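Gamma-glutamyltranspeptidase (Streptomyces lincolnensis, PDB 6J3A) is an LmbA-like homologue of gamma-glutamyltranspeptidases and probably acts as an Ntn-type amidohydrolase or transferase whose own substrate is not established. Local coordinates at residues A[48-53]-A[140-145]; A[76-81]-A[479-484]; A[268-273]-A[512-517]; A[261-266]-A[330-335]; A[95-100]-A[365-370]. All blocks are in the same frame, centred on the assembly; numbering follows the deposited sequence.

Contact 1 (A[48-53]-A[140-145]); sequences HVVEPH and HGHAPV
One water, in a contact whose residues are buried, joins Val50 and His142 and is gripped three times. It donates to Val50 O at 2.7 Å, meets His142 NE2, and accepts from Val145 N at 3.1 Å. Val50 ends helix 36-50, and Glu51 after it leaves helical geometry; the water bonds to the carbonyl of that last helical residue. Beside this polar point, Val50 packs on the imidazole face. Its CG1 sits almost on the normal through the middle of the His142 ring, 3.9 Å from the centroid and 3° off that normal, a CH-pi contact. The methyl is set there by chi1 of -53°, which turns CG1 away from the carbonyl carbon. On the same ring, His142 CE1 comes obliquely to Val49 O at 3.4 Å. Histidine suits the place because one flat group offers a face to a valine and a nitrogen to the water. A beta-branched valine, in turn, presents a compact methyl close to its backbone. Gly141, just before the histidine, has a positive phi of 105°. Tyr137 and Leu21 also touch the His142 side chain. The arrangement packs a helix C-terminus against the loop that Gly141 opens after helix 127-140, in the helical part of this family's fold; Ala143 packs on Gln9 and Val145 on Arg524 of the second subunit, so the loop runs on to the dimer interface.

Contact 2 (A[76-81]-A[479-484]); sequences CGQGVA and PRTTLT
Gln78 crosses Pro479 obliquely, its NE2 beside the CD-CG side of the ring and 3.8 Å from Pro479 CD, and reaches on to Thr481. The amide is held at both ends. Its oxygen, Gln78 OE1, accepts from Thr481 OG1 at 2.8 Å, the hydroxyl approaching tilted 31° from the carbonyl plane. Its nitrogen donates back to its own segment, Gln78 NE2 to Gly79 O at 3.1 Å. That second bond is nearly straight, 169°, and lies in the amide plane, which fixes the rotation of the group. A bend at chi2, 62°, folds the chain so that both bonds can form. Glutamine fits because its buried amide carries an acceptor and a donor on one rigid plate, each with a partner. Proline offers a compact, rigid aliphatic surface, with Pro479 CD also 3.4 Å from Gly79 O, and threonine puts a hydroxyl on a short stem. In relatives the loop corresponding to 479-484 helps line the gamma-glutamyl pocket. On one side, strand 73-77 leads into segment 76-81, with Cys76 bonded through its backbone to Thr256 of strand 256-265. On the other, the loop 479-484 leads into strand 486-490, its Leu483 and Thr484 lying on Gln506 at the start of helix 506-519.

Contact 3 (A[268-273]-A[512-517]); sequences WTVCKA and HFFLAV
Phe514 is the centre of the first shell, touched by Val270 on a ring face and by Trp268 at its rim. Val270 CG2 lies over that face, 3.9 Å from the ring centroid and 27° off its normal, a CH-pi contact. Phe514 CZ points into the face of the indole, so that the two aromatics form a T-shaped pair with planes at 73° and centroids 5.3 Å apart, counted to the five-membered ring. Trp268 CB adds an aliphatic touch near the plane of the phenyl ring, 3.9 Å from Phe514 CZ. Phe514 reaches this spot because its CG stands opposite the backbone N, which brings the ring down off the helix toward the strand. Further along, Val517, one turn later, just touches the far end of the indole. A phenylalanine suits such a site because it can present a face to one neighbour and an edge to another. Trp268 and Val270, two apart in the strand, both direct their side chains at the helix, whereas Thr269 between them faces away. In the next shell Arg490 forms a cation-pi contact with Trp268, and Met496 and Phe498 touch Phe514. Helix 506-519 therefore lies on the face of a sheet, the axes of 512-517 and 268-272 running nearly antiparallel at 158°; the strand itself is flanked by strands 486-490 and 256-265, a layering consistent with the Ntn-hydrolase sandwich.

Contact 4 (A[261-266]-A[330-335]); sequences ATYDWN and ELLSAE
Tyr263 and Leu332 make the close part of this contact, their side chains passing each other in opposite directions. Tyr263 CD1 lies 4.2 Å from Leu332 CB, while Tyr263 CE1 approaches Leu332 O at 3.7 Å, obliquely to the ring. With chi1 at -172°, the tyrosine ring swings out from the strand toward the loop between helices 328-331 and 334-341. Both residues also rest on helix 280-288, Tyr263 on Leu283 and Ala287, Leu332 on Gln284. Tyrosine and leucine suit a half-covered site, since the ring gives a flat apolar flank and leucine a branched apolar end. The outer margin is looser. Thr262 is exposed, its side chain pointing away, and meets the loop through its carbonyl, with Thr262 O 4.1 Å from Leu332 CD1. Behind the leucine the loop is stiffened from within. Ser333 OG donates to Glu330 O at 2.8 Å, and Glu330 O also accepts from Ser333 N at 3.2 Å. The same hydroxyl caps Tyr336 N, making Ser333 the N-cap of helix 334-341, a position to which a short hydroxyl residue is well suited. No hydrogen bond joins the two segments, so the direct contact is mainly van der Waals packing, while Ser333 uses its hydroxyl on the end of one helix and the start of the next.

Contact 5 (A[95-100]-A[365-370]); sequences LDLVPG and SAHADL
His367 and Leu97 meet through their torsions: chi1 of -70° points the imidazole at the other loop, and chi1 of -58° carries the extended leucine to its face. The histidine stands in an ST turn, in which Ser365 OG accepts from His367 N at 2.9 Å; serine suits this place because its short hydroxyl folds back onto the chain. A backbone bond from Ala368 N to Ser365 O closes a turn over the same residues. Two surface loops are thus joined, one before helix 111-122 and one beyond helix 334-341. Asp96 contributes mainly through its backbone and CB: Asp96 O lies 3.6 Å from His367 CE1, obliquely to the ring. Its carboxylate is not in contact with the imidazole, although any positive charge there would probably be favoured by it. Leucine fits as a branched apolar tip that can cover a flat ring, and here Leu97 CD2 stands over the centre of the His367 ring, 3.7 Å from the centroid and only 9° off the normal.

Contacts 3 and 4 form a continuous unit, with centres about 13 Å apart, because strands 256-265 and 268-272 follow each other and pair; Thr269 OG1 and Asp264 OD1, 2.8 Å apart, probably add a side-chain bond. Trp265 also packs on Phe514 and Leu515. Contact 2, nearest the chain's centre, is linked to contact 3 where Lys272 NZ bonds Thr484 OG1 at 2.6 Å. In sequence, both segments of contact 5 fall within the span that contact 2 bridges, and the two centres are about 19 Å apart. Contact 1 lies across the chain's centre from contact 4, about 41 Å between centres. By likeness to relatives, contact 2 is probably the one nearest the substrate pocket.

Contact 1 (A[48-53]-A[140-145])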
# COMPACT_ATOMS: atom_id res chain seq x y z
N HIS A 48 1.46 0.98 -19.60
CA HIS A 48 2.30 0.91 -20.81
C HIS A 48 3.69 1.44 -20.47
O HIS A 48 4.71 0.82 -20.79
CB HIS A 48 1.75 1.77 -21.96
CG HIS A 48 0.40 1.36 -22.43
ND1 HIS A 48 -0.48 2.25 -23.02
CD2 HIS A 48 -0.22 0.16 -22.42
CE1 HIS A 48 -1.59 1.61 -23.33
NE2 HIS A 48 -1.46 0.34 -22.98
N VAL A 49 3.69 2.60 -19.80
CA VAL A 49 4.90 3.35 -19.49
C VAL A 49 5.74 2.71 -18.40
O VAL A 49 6.96 2.72 -18.49
CB VAL A 49 4.56 4.81 -19.10
CG1 VAL A 49 5.82 5.61 -18.80
CG2 VAL A 49 3.79 5.50 -20.21
N VAL A 50 5.09 2.15 -17.37
CA VAL A 50 5.80 1.63 -16.19
C VAL A 50 6.01 0.13 -16.17
O VAL A 50 6.76 -0.36 -15.33
CB VAL A 50 5.15 2.10 -14.87
CG1 VAL A 50 5.01 3.62 -14.88
CG2 VAL A 50 3.81 1.41 -14.61
N GLU A 51 5.36 -0.60 -17.08
CA GLU A 51 5.63 -2.02 -17.31
C GLU A 51 5.75 -2.34 -18.81
O GLU A 51 5.06 -3.24 -19.32
CB GLU A 51 4.53 -2.87 -16.67
CG GLU A 51 4.32 -2.62 -15.19
CD GLU A 51 3.55 -3.73 -14.49
OE1 GLU A 51 4.00 -4.89 -14.54
OE2 GLU A 51 2.50 -3.44 -13.89
N PRO A 52 6.65 -1.65 -19.52
CA PRO A 52 6.82 -1.85 -20.97
C PRO A 52 7.49 -3.17 -21.35
O PRO A 52 7.44 -3.57 -22.50
CB PRO A 52 7.71 -0.68 -21.37
CG PRO A 52 8.57 -0.49 -20.18
CD PRO A 52 7.65 -0.70 -19.01
N HIS A 53 8.18 -3.78 -20.39
CA HIS A 53 8.58 -5.19 -20.43
C HIS A 53 7.44 -6.22 -20.30
O HIS A 53 7.69 -7.42 -20.45
CB HIS A 53 9.60 -5.46 -19.31
CG HIS A 53 9.06 -5.23 -17.93
ND1 HIS A 53 9.21 -6.15 -16.92
CD2 HIS A 53 8.36 -4.20 -17.40
CE1 HIS A 53 8.64 -5.69 -15.82
NE2 HIS A 53 8.11 -4.51 -16.09
N HIS A 140 8.75 12.99 -18.66
CA HIS A 140 9.54 13.43 -17.49
C HIS A 140 10.11 12.30 -16.64
O HIS A 140 10.97 12.55 -15.81
CB HIS A 140 8.74 14.36 -16.59
CG HIS A 140 8.20 15.57 -17.29
ND1 HIS A 140 9.01 16.55 -17.81
CD2 HIS A 140 6.93 15.94 -17.56
CE1 HIS A 140 8.26 17.49 -18.37
NE2 HIS A 140 6.99 17.14 -18.23
N GLY A 141 9.59 11.09 -16.81
CA GLY A 141 10.25 9.88 -16.31
C GLY A 141 9.70 9.21 -15.06
O GLY A 141 8.87 9.77 -14.35
N HIS A 142 10.17 7.99 -14.82
CA HIS A 142 9.87 7.28 -13.58
C HIS A 142 11.00 6.32 -13.16
O HIS A 142 11.73 5.81 -14.00
CB HIS A 142 8.57 6.51 -13.73
CG HIS A 142 8.74 5.16 -14.34
ND1 HIS A 142 8.83 4.96 -15.70
CD2 HIS A 142 8.86 3.93 -13.77
CE1 HIS A 142 8.99 3.67 -15.94
NE2 HIS A 142 9.02 3.03 -14.79
N ALA A 143 11.09 6.07 -11.87
CA ALA A 143 12.10 5.16 -11.33
C ALA A 143 11.65 3.72 -11.54
O ALA A 143 10.76 3.25 -10.84
CB ALA A 143 12.35 5.46 -9.86
N PRO A 144 12.25 3.01 -12.50
CA PRO A 144 11.69 1.73 -12.87
C PRO A 144 12.04 0.62 -11.90
O PRO A 144 12.99 0.73 -11.15
CB PRO A 144 12.37 1.44 -14.21
CG PRO A 144 13.72 2.04 -14.04
CD PRO A 144 13.51 3.28 -13.22
N VAL A 145 11.24 -0.44 -11.96
CA VAL A 145 11.54 -1.70 -11.29
C VAL A 145 12.74 -2.36 -11.98
O VAL A 145 12.97 -2.14 -13.18
CB VAL A 145 10.29 -2.62 -11.34
CG1 VAL A 145 10.57 -4.03 -10.84
CG2 VAL A 145 9.17 -2.00 -10.52
O HOH W 1 8.58 0.24 -13.46

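Contact 2 (A[76-81]-A[479-484])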
# COMPACT_ATOMS: atom_id res chain seq x y z
N CYS A 76 -14.18 -6.83 -25.66
CA CYS A 76 -13.11 -7.56 -26.30
C CYS A 76 -12.15 -6.62 -27.00
O CYS A 76 -12.50 -6.01 -28.02
CB CYS A 76 -13.65 -8.56 -27.31
SG CYS A 76 -12.31 -9.42 -28.20
N GLY A 77 -10.94 -6.54 -26.46
CA GLY A 77 -9.84 -5.83 -27.09
C GLY A 77 -8.72 -6.76 -27.48
O GLY A 77 -7.56 -6.35 -27.53
N GLN A 78 -9.04 -8.04 -27.70
CA GLN A 78 -8.11 -8.98 -28.29
C GLN A 78 -8.25 -8.91 -29.81
O GLN A 78 -9.32 -9.19 -30.35
CB GLN A 78 -8.38 -10.38 -27.80
CG GLN A 78 -7.56 -11.45 -28.50
CD GLN A 78 -6.08 -11.25 -28.27
OE1 GLN A 78 -5.59 -11.45 -27.15
NE2 GLN A 78 -5.36 -10.85 -29.32
N GLY A 79 -7.17 -8.54 -30.48
CA GLY A 79 -7.19 -8.40 -31.92
C GLY A 79 -7.10 -9.73 -32.64
O GLY A 79 -6.82 -10.77 -32.04
N VAL A 80 -7.33 -9.66 -33.95
CA VAL A 80 -7.37 -10.84 -34.83
C VAL A 80 -6.10 -11.01 -35.66
O VAL A 80 -5.27 -10.10 -35.77
CB VAL A 80 -8.59 -10.82 -35.79
CG1 VAL A 80 -9.89 -10.93 -35.00
CG2 VAL A 80 -8.60 -9.59 -36.70
N ALA A 81 -5.96 -12.19 -36.25
CA ALA A 81 -4.95 -12.46 -37.26
C ALA A 81 -5.20 -11.61 -38.52
O ALA A 81 -6.36 -11.31 -38.85
CB ALA A 81 -4.93 -13.93 -37.63
N PRO A 479 -6.43 -15.15 -31.71
CA PRO A 479 -5.75 -16.30 -31.15
C PRO A 479 -6.35 -16.64 -29.79
O PRO A 479 -7.01 -15.81 -29.14
CB PRO A 479 -4.31 -15.81 -30.99
CG PRO A 479 -4.44 -14.35 -30.79
CD PRO A 479 -5.64 -13.92 -31.58
N ARG A 480 -6.10 -17.87 -29.36
CA ARG A 480 -6.54 -18.32 -28.06
C ARG A 480 -5.68 -17.67 -26.99
O ARG A 480 -4.55 -18.09 -26.75
CB ARG A 480 -6.47 -19.84 -27.99
CG ARG A 480 -7.31 -20.44 -26.89
CD ARG A 480 -6.41 -21.04 -25.85
NE ARG A 480 -5.83 -22.30 -26.29
CZ ARG A 480 -4.63 -22.77 -25.95
NH1 ARG A 480 -4.24 -23.95 -26.43
NH2 ARG A 480 -3.80 -22.07 -25.15
N THR A 481 -6.22 -16.64 -26.34
CA THR A 481 -5.42 -15.70 -25.53
C THR A 481 -5.42 -16.08 -24.04
O THR A 481 -6.45 -16.54 -23.51
CB THR A 481 -5.89 -14.24 -25.76
OG1 THR A 481 -4.95 -13.33 -25.19
CG2 THR A 481 -7.28 -13.96 -25.20
N THR A 482 -4.27 -15.92 -23.39
CA THR A 482 -4.14 -16.24 -21.95
C THR A 482 -4.78 -15.21 -21.01
O THR A 482 -5.03 -15.49 -19.84
CB THR A 482 -2.67 -16.43 -21.52
OG1 THR A 482 -1.87 -15.36 -22.04
CG2 THR A 482 -2.15 -17.77 -22.02
N LEU A 483 -5.07 -14.02 -21.55
CA LEU A 483 -5.57 -12.88 -20.79
C LEU A 483 -6.99 -13.15 -20.31
O LEU A 483 -7.89 -13.36 -21.12
CB LEU A 483 -5.54 -11.63 -21.66
CG LEU A 483 -4.23 -11.39 -22.44
CD1 LEU A 483 -4.26 -10.01 -23.08
CD2 LEU A 483 -2.97 -11.59 -21.58
N THR A 484 -7.18 -13.09 -19.00
CA THR A 484 -8.40 -13.58 -18.40
C THR A 484 -8.74 -12.91 -17.07
O THR A 484 -8.50 -13.47 -15.99
CB THR A 484 -8.36 -15.12 -18.27
OG1 THR A 484 -9.55 -15.56 -17.60
CG2 THR A 484 -7.11 -15.62 -17.52

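Contact 3 (A[268-273]-A[512-517])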
# COMPACT_ATOMS: atom_id res chain seq x y z
N TRP A 268 -22.18 -18.18 -5.44
CA TRP A 268 -21.48 -17.24 -6.30
C TRP A 268 -21.72 -17.52 -7.78
O TRP A 268 -22.05 -18.64 -8.18
CB TRP A 268 -19.96 -17.27 -6.10
CG TRP A 268 -19.45 -17.16 -4.70
CD1 TRP A 268 -19.44 -18.14 -3.76
CD2 TRP A 268 -18.82 -16.02 -4.10
NE1 TRP A 268 -18.86 -17.68 -2.60
CE2 TRP A 268 -18.47 -16.38 -2.78
CE3 TRP A 268 -18.53 -14.72 -4.54
CZ2 TRP A 268 -17.85 -15.49 -1.90
CZ3 TRP A 268 -17.91 -13.84 -3.67
CH2 TRP A 268 -17.58 -14.23 -2.36
N THR A 269 -21.53 -16.47 -8.58
CA THR A 269 -21.39 -16.58 -10.03
C THR A 269 -20.06 -15.96 -10.38
O THR A 269 -19.79 -14.83 -10.01
CB THR A 269 -22.49 -15.78 -10.76
OG1 THR A 269 -23.77 -16.19 -10.28
CG2 THR A 269 -22.40 -16.00 -12.28
N VAL A 270 -19.22 -16.70 -11.11
CA VAL A 270 -17.98 -16.14 -11.64
C VAL A 270 -18.18 -15.78 -13.10
O VAL A 270 -18.71 -16.58 -13.86
CB VAL A 270 -16.82 -17.12 -11.51
CG1 VAL A 270 -15.52 -16.44 -11.92
CG2 VAL A 270 -16.71 -17.62 -10.07
N CYS A 271 -17.75 -14.58 -13.48
CA CYS A 271 -17.81 -14.09 -14.86
C CYS A 271 -16.42 -14.03 -15.47
O CYS A 271 -15.48 -13.53 -14.84
CB CYS A 271 -18.44 -12.70 -14.92
SG CYS A 271 -20.12 -12.68 -14.26
N LYS A 272 -16.31 -14.51 -16.71
CA LYS A 272 -15.06 -14.56 -17.46
C LYS A 272 -15.28 -14.17 -18.90
O LYS A 272 -16.41 -14.04 -19.35
CB LYS A 272 -14.49 -15.98 -17.43
CG LYS A 272 -14.25 -16.56 -16.04
CD LYS A 272 -13.15 -15.82 -15.28
CE LYS A 272 -11.77 -16.20 -15.77
NZ LYS A 272 -10.72 -15.24 -15.34
N ALA A 273 -14.19 -14.00 -19.64
CA ALA A 273 -14.26 -13.82 -21.09
C ALA A 273 -14.53 -15.14 -21.76
O ALA A 273 -14.12 -16.19 -21.26
CB ALA A 273 -12.96 -13.23 -21.62
N HIS A 512 -7.33 -20.55 -7.32
CA HIS A 512 -6.90 -20.77 -5.93
C HIS A 512 -7.34 -19.57 -5.07
O HIS A 512 -7.95 -19.74 -4.01
CB HIS A 512 -5.39 -21.02 -5.82
CG HIS A 512 -4.87 -22.00 -6.83
ND1 HIS A 512 -5.66 -23.00 -7.36
CD2 HIS A 512 -3.67 -22.11 -7.44
CE1 HIS A 512 -4.95 -23.69 -8.24
NE2 HIS A 512 -3.74 -23.17 -8.30
N PHE A 513 -7.07 -18.37 -5.58
CA PHE A 513 -7.48 -17.13 -4.91
C PHE A 513 -8.97 -17.06 -4.63
O PHE A 513 -9.38 -16.88 -3.48
CB PHE A 513 -7.07 -15.95 -5.79
CG PHE A 513 -7.67 -14.65 -5.37
CD1 PHE A 513 -7.22 -14.00 -4.24
CD2 PHE A 513 -8.68 -14.07 -6.12
CE1 PHE A 513 -7.76 -12.79 -3.86
CE2 PHE A 513 -9.23 -12.86 -5.75
CZ PHE A 513 -8.77 -12.22 -4.62
N PHE A 514 -9.78 -17.19 -5.68
CA PHE A 514 -11.24 -17.10 -5.56
C PHE A 514 -11.82 -18.10 -4.57
O PHE A 514 -12.71 -17.74 -3.80
CB PHE A 514 -11.92 -17.28 -6.90
CG PHE A 514 -13.41 -17.44 -6.80
CD1 PHE A 514 -14.24 -16.32 -6.82
CD2 PHE A 514 -13.99 -18.70 -6.69
CE1 PHE A 514 -15.61 -16.46 -6.74
CE2 PHE A 514 -15.36 -18.85 -6.60
CZ PHE A 514 -16.17 -17.73 -6.63
N LEU A 515 -11.35 -19.34 -4.61
CA LEU A 515 -11.77 -20.33 -3.60
C LEU A 515 -11.34 -19.93 -2.19
O LEU A 515 -12.11 -20.05 -1.22
CB LEU A 515 -11.24 -21.74 -3.94
CG LEU A 515 -11.84 -22.44 -5.17
CD1 LEU A 515 -11.21 -23.81 -5.37
CD2 LEU A 515 -13.35 -22.58 -5.08
N ALA A 516 -10.11 -19.44 -2.05
CA ALA A 516 -9.66 -18.95 -0.76
C ALA A 516 -10.58 -17.83 -0.27
O ALA A 516 -11.02 -17.87 0.88
CB ALA A 516 -8.23 -18.49 -0.83
N VAL A 517 -10.92 -16.87 -1.13
CA VAL A 517 -11.84 -15.79 -0.73
C VAL A 517 -13.17 -16.34 -0.20
O VAL A 517 -13.69 -15.87 0.80
CB VAL A 517 -12.14 -14.81 -1.89
CG1 VAL A 517 -13.20 -13.79 -1.48
CG2 VAL A 517 -10.88 -14.09 -2.35

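Contact 4 (A[261-266]-A[330-335])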
# COMPACT_ATOMS: atom_id res chain seq x y z
N ALA A 261 -18.86 -15.43 -20.26
CA ALA A 261 -19.07 -16.82 -19.88
C ALA A 261 -19.21 -16.82 -18.37
O ALA A 261 -18.49 -16.12 -17.68
CB ALA A 261 -17.89 -17.68 -20.32
N THR A 262 -20.18 -17.58 -17.86
CA THR A 262 -20.52 -17.55 -16.44
C THR A 262 -20.77 -18.94 -15.90
O THR A 262 -21.16 -19.83 -16.64
CB THR A 262 -21.80 -16.76 -16.16
OG1 THR A 262 -22.90 -17.46 -16.77
CG2 THR A 262 -21.72 -15.33 -16.69
N TYR A 263 -20.57 -19.10 -14.61
CA TYR A 263 -20.86 -20.35 -13.94
C TYR A 263 -21.24 -20.10 -12.48
O TYR A 263 -20.53 -19.41 -11.75
CB TYR A 263 -19.66 -21.29 -14.03
CG TYR A 263 -19.97 -22.67 -13.53
CD1 TYR A 263 -20.86 -23.49 -14.22
CD2 TYR A 263 -19.39 -23.15 -12.35
CE1 TYR A 263 -21.16 -24.76 -13.76
CE2 TYR A 263 -19.68 -24.43 -11.88
CZ TYR A 263 -20.57 -25.23 -12.59
OH TYR A 263 -20.86 -26.49 -12.13
N ASP A 264 -22.38 -20.66 -12.09
CA ASP A 264 -22.88 -20.59 -10.73
C ASP A 264 -22.25 -21.69 -9.85
O ASP A 264 -22.31 -22.87 -10.18
CB ASP A 264 -24.40 -20.70 -10.75
CG ASP A 264 -25.07 -19.46 -11.36
OD1 ASP A 264 -24.38 -18.51 -11.80
OD2 ASP A 264 -26.32 -19.43 -11.39
N TRP A 265 -21.65 -21.26 -8.74
CA TRP A 265 -21.04 -22.18 -7.78
C TRP A 265 -21.21 -21.69 -6.35
O TRP A 265 -20.74 -20.61 -5.99
CB TRP A 265 -19.55 -22.38 -8.09
CG TRP A 265 -18.83 -23.21 -7.06
CD1 TRP A 265 -18.77 -24.59 -6.99
CD2 TRP A 265 -18.08 -22.73 -5.94
NE1 TRP A 265 -18.02 -24.98 -5.90
CE2 TRP A 265 -17.59 -23.85 -5.23
CE3 TRP A 265 -17.78 -21.44 -5.46
CZ2 TRP A 265 -16.82 -23.73 -4.08
CZ3 TRP A 265 -17.02 -21.32 -4.31
CH2 TRP A 265 -16.54 -22.46 -3.63
N ASN A 266 -21.90 -22.49 -5.53
CA ASN A 266 -21.95 -22.32 -4.07
C ASN A 266 -22.37 -20.90 -3.63
O ASN A 266 -21.74 -20.29 -2.76
CB ASN A 266 -20.59 -22.70 -3.48
CG ASN A 266 -20.56 -22.62 -1.97
OD1 ASN A 266 -21.35 -23.26 -1.29
ND2 ASN A 266 -19.64 -21.82 -1.44
N GLU A 330 -21.94 -27.64 -22.79
CA GLU A 330 -21.71 -29.06 -22.52
C GLU A 330 -20.52 -29.30 -21.58
O GLU A 330 -20.59 -30.13 -20.68
CB GLU A 330 -21.57 -29.84 -23.84
CG GLU A 330 -22.91 -29.96 -24.57
CD GLU A 330 -22.80 -30.22 -26.06
OE1 GLU A 330 -23.19 -29.33 -26.84
OE2 GLU A 330 -22.33 -31.30 -26.45
N LEU A 331 -19.45 -28.53 -21.79
CA LEU A 331 -18.25 -28.57 -20.94
C LEU A 331 -18.50 -28.14 -19.49
O LEU A 331 -17.81 -28.61 -18.58
CB LEU A 331 -17.15 -27.72 -21.57
CG LEU A 331 -16.53 -28.32 -22.84
CD1 LEU A 331 -15.85 -27.24 -23.67
CD2 LEU A 331 -15.55 -29.44 -22.53
N LEU A 332 -19.49 -27.28 -19.28
CA LEU A 332 -19.96 -26.88 -17.94
C LEU A 332 -21.26 -27.55 -17.46
O LEU A 332 -21.79 -27.19 -16.41
CB LEU A 332 -20.16 -25.36 -17.90
CG LEU A 332 -18.99 -24.52 -18.38
CD1 LEU A 332 -19.41 -23.06 -18.41
CD2 LEU A 332 -17.75 -24.74 -17.51
N SER A 333 -21.77 -28.52 -18.21
CA SER A 333 -22.98 -29.23 -17.80
C SER A 333 -22.62 -30.20 -16.67
O SER A 333 -21.49 -30.67 -16.57
CB SER A 333 -23.61 -29.99 -18.97
OG SER A 333 -22.82 -31.11 -19.33
N ALA A 334 -23.61 -30.47 -15.84
CA ALA A 334 -23.43 -31.37 -14.70
C ALA A 334 -23.15 -32.79 -15.17
O ALA A 334 -22.28 -33.49 -14.62
CB ALA A 334 -24.67 -31.34 -13.83
N GLU A 335 -23.92 -33.21 -16.17
CA GLU A 335 -23.77 -34.50 -16.87
C GLU A 335 -22.29 -34.81 -17.22
O GLU A 335 -21.73 -35.81 -16.78
CB GLU A 335 -24.72 -34.52 -18.10
CG GLU A 335 -24.32 -35.33 -19.35
CD GLU A 335 -24.39 -36.84 -19.18
OE1 GLU A 335 -24.04 -37.37 -18.09
OE2 GLU A 335 -24.80 -37.51 -20.17

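Contact 5 (A[95-100]-A[365-370])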
# COMPACT_ATOMS: atom_id res chain seq x y z
N LEU A 95 8.14 -22.87 -41.31
CA LEU A 95 7.85 -22.76 -39.89
C LEU A 95 6.92 -23.88 -39.47
O LEU A 95 6.00 -24.24 -40.21
CB LEU A 95 7.22 -21.39 -39.59
CG LEU A 95 8.13 -20.16 -39.77
CD1 LEU A 95 7.34 -18.84 -39.75
CD2 LEU A 95 9.25 -20.12 -38.73
N ASP A 96 7.18 -24.44 -38.30
CA ASP A 96 6.27 -25.41 -37.68
C ASP A 96 5.42 -24.78 -36.58
O ASP A 96 4.26 -25.15 -36.40
CB ASP A 96 7.07 -26.60 -37.12
CG ASP A 96 7.47 -27.59 -38.20
OD1 ASP A 96 7.46 -27.24 -39.41
OD2 ASP A 96 7.78 -28.73 -37.83
N LEU A 97 6.01 -23.83 -35.86
CA LEU A 97 5.33 -23.04 -34.86
C LEU A 97 5.36 -21.58 -35.29
O LEU A 97 6.25 -21.17 -36.04
CB LEU A 97 6.04 -23.17 -33.52
CG LEU A 97 6.17 -24.60 -32.97
CD1 LEU A 97 7.25 -24.69 -31.91
CD2 LEU A 97 4.83 -25.06 -32.42
N VAL A 98 4.40 -20.81 -34.81
CA VAL A 98 4.45 -19.36 -34.97
C VAL A 98 5.61 -18.86 -34.10
O VAL A 98 5.74 -19.28 -32.95
CB VAL A 98 3.14 -18.68 -34.54
CG1 VAL A 98 3.28 -17.16 -34.55
CG2 VAL A 98 2.00 -19.11 -35.45
N PRO A 99 6.45 -17.97 -34.64
CA PRO A 99 7.57 -17.47 -33.84
C PRO A 99 7.17 -16.70 -32.58
O PRO A 99 6.14 -16.04 -32.55
CB PRO A 99 8.31 -16.54 -34.81
CG PRO A 99 7.90 -16.95 -36.17
CD PRO A 99 6.51 -17.51 -36.04
N GLY A 100 8.02 -16.78 -31.55
CA GLY A 100 7.84 -16.02 -30.32
C GLY A 100 8.02 -14.53 -30.50
O GLY A 100 7.52 -13.74 -29.69
N SER A 365 -3.61 -30.72 -31.59
CA SER A 365 -2.46 -30.34 -32.41
C SER A 365 -1.38 -31.42 -32.37
O SER A 365 -1.21 -32.11 -31.36
CB SER A 365 -1.86 -29.00 -31.96
OG SER A 365 -0.44 -29.01 -31.98
N ALA A 366 -0.65 -31.54 -33.48
CA ALA A 366 0.45 -32.50 -33.61
C ALA A 366 1.56 -32.24 -32.57
O ALA A 366 2.23 -33.18 -32.14
CB ALA A 366 1.02 -32.43 -35.02
N HIS A 367 1.71 -30.98 -32.16
CA HIS A 367 2.65 -30.56 -31.10
C HIS A 367 2.20 -30.77 -29.64
O HIS A 367 2.98 -30.50 -28.70
CB HIS A 367 2.94 -29.08 -31.28
CG HIS A 367 3.76 -28.77 -32.49
ND1 HIS A 367 3.20 -28.48 -33.72
CD2 HIS A 367 5.10 -28.73 -32.66
CE1 HIS A 367 4.17 -28.26 -34.59
NE2 HIS A 367 5.33 -28.41 -33.98
N ALA A 368 0.98 -31.25 -29.43
CA ALA A 368 0.40 -31.38 -28.09
C ALA A 368 1.04 -32.47 -27.20
O ALA A 368 0.84 -32.47 -25.99
CB ALA A 368 -1.10 -31.61 -28.19
N ASP A 369 1.79 -33.39 -27.80
CA ASP A 369 2.56 -34.41 -27.06
C ASP A 369 4.00 -33.97 -26.65
O ASP A 369 4.64 -34.63 -25.83
CB ASP A 369 2.61 -35.74 -27.84
CG ASP A 369 3.04 -35.57 -29.32
OD1 ASP A 369 3.37 -34.43 -29.74
OD2 ASP A 369 3.05 -36.57 -30.06
N LEU A 370 4.47 -32.85 -27.21
CA LEU A 370 5.86 -32.40 -27.05
C LEU A 370 6.21 -31.98 -25.63
O LEU A 370 5.52 -31.16 -25.03
CB LEU A 370 6.16 -31.22 -27.99
CG LEU A 370 7.54 -30.53 -27.87
CD1 LEU A 370 8.58 -31.20 -28.76
CD2 LEU A 370 7.44 -29.04 -28.16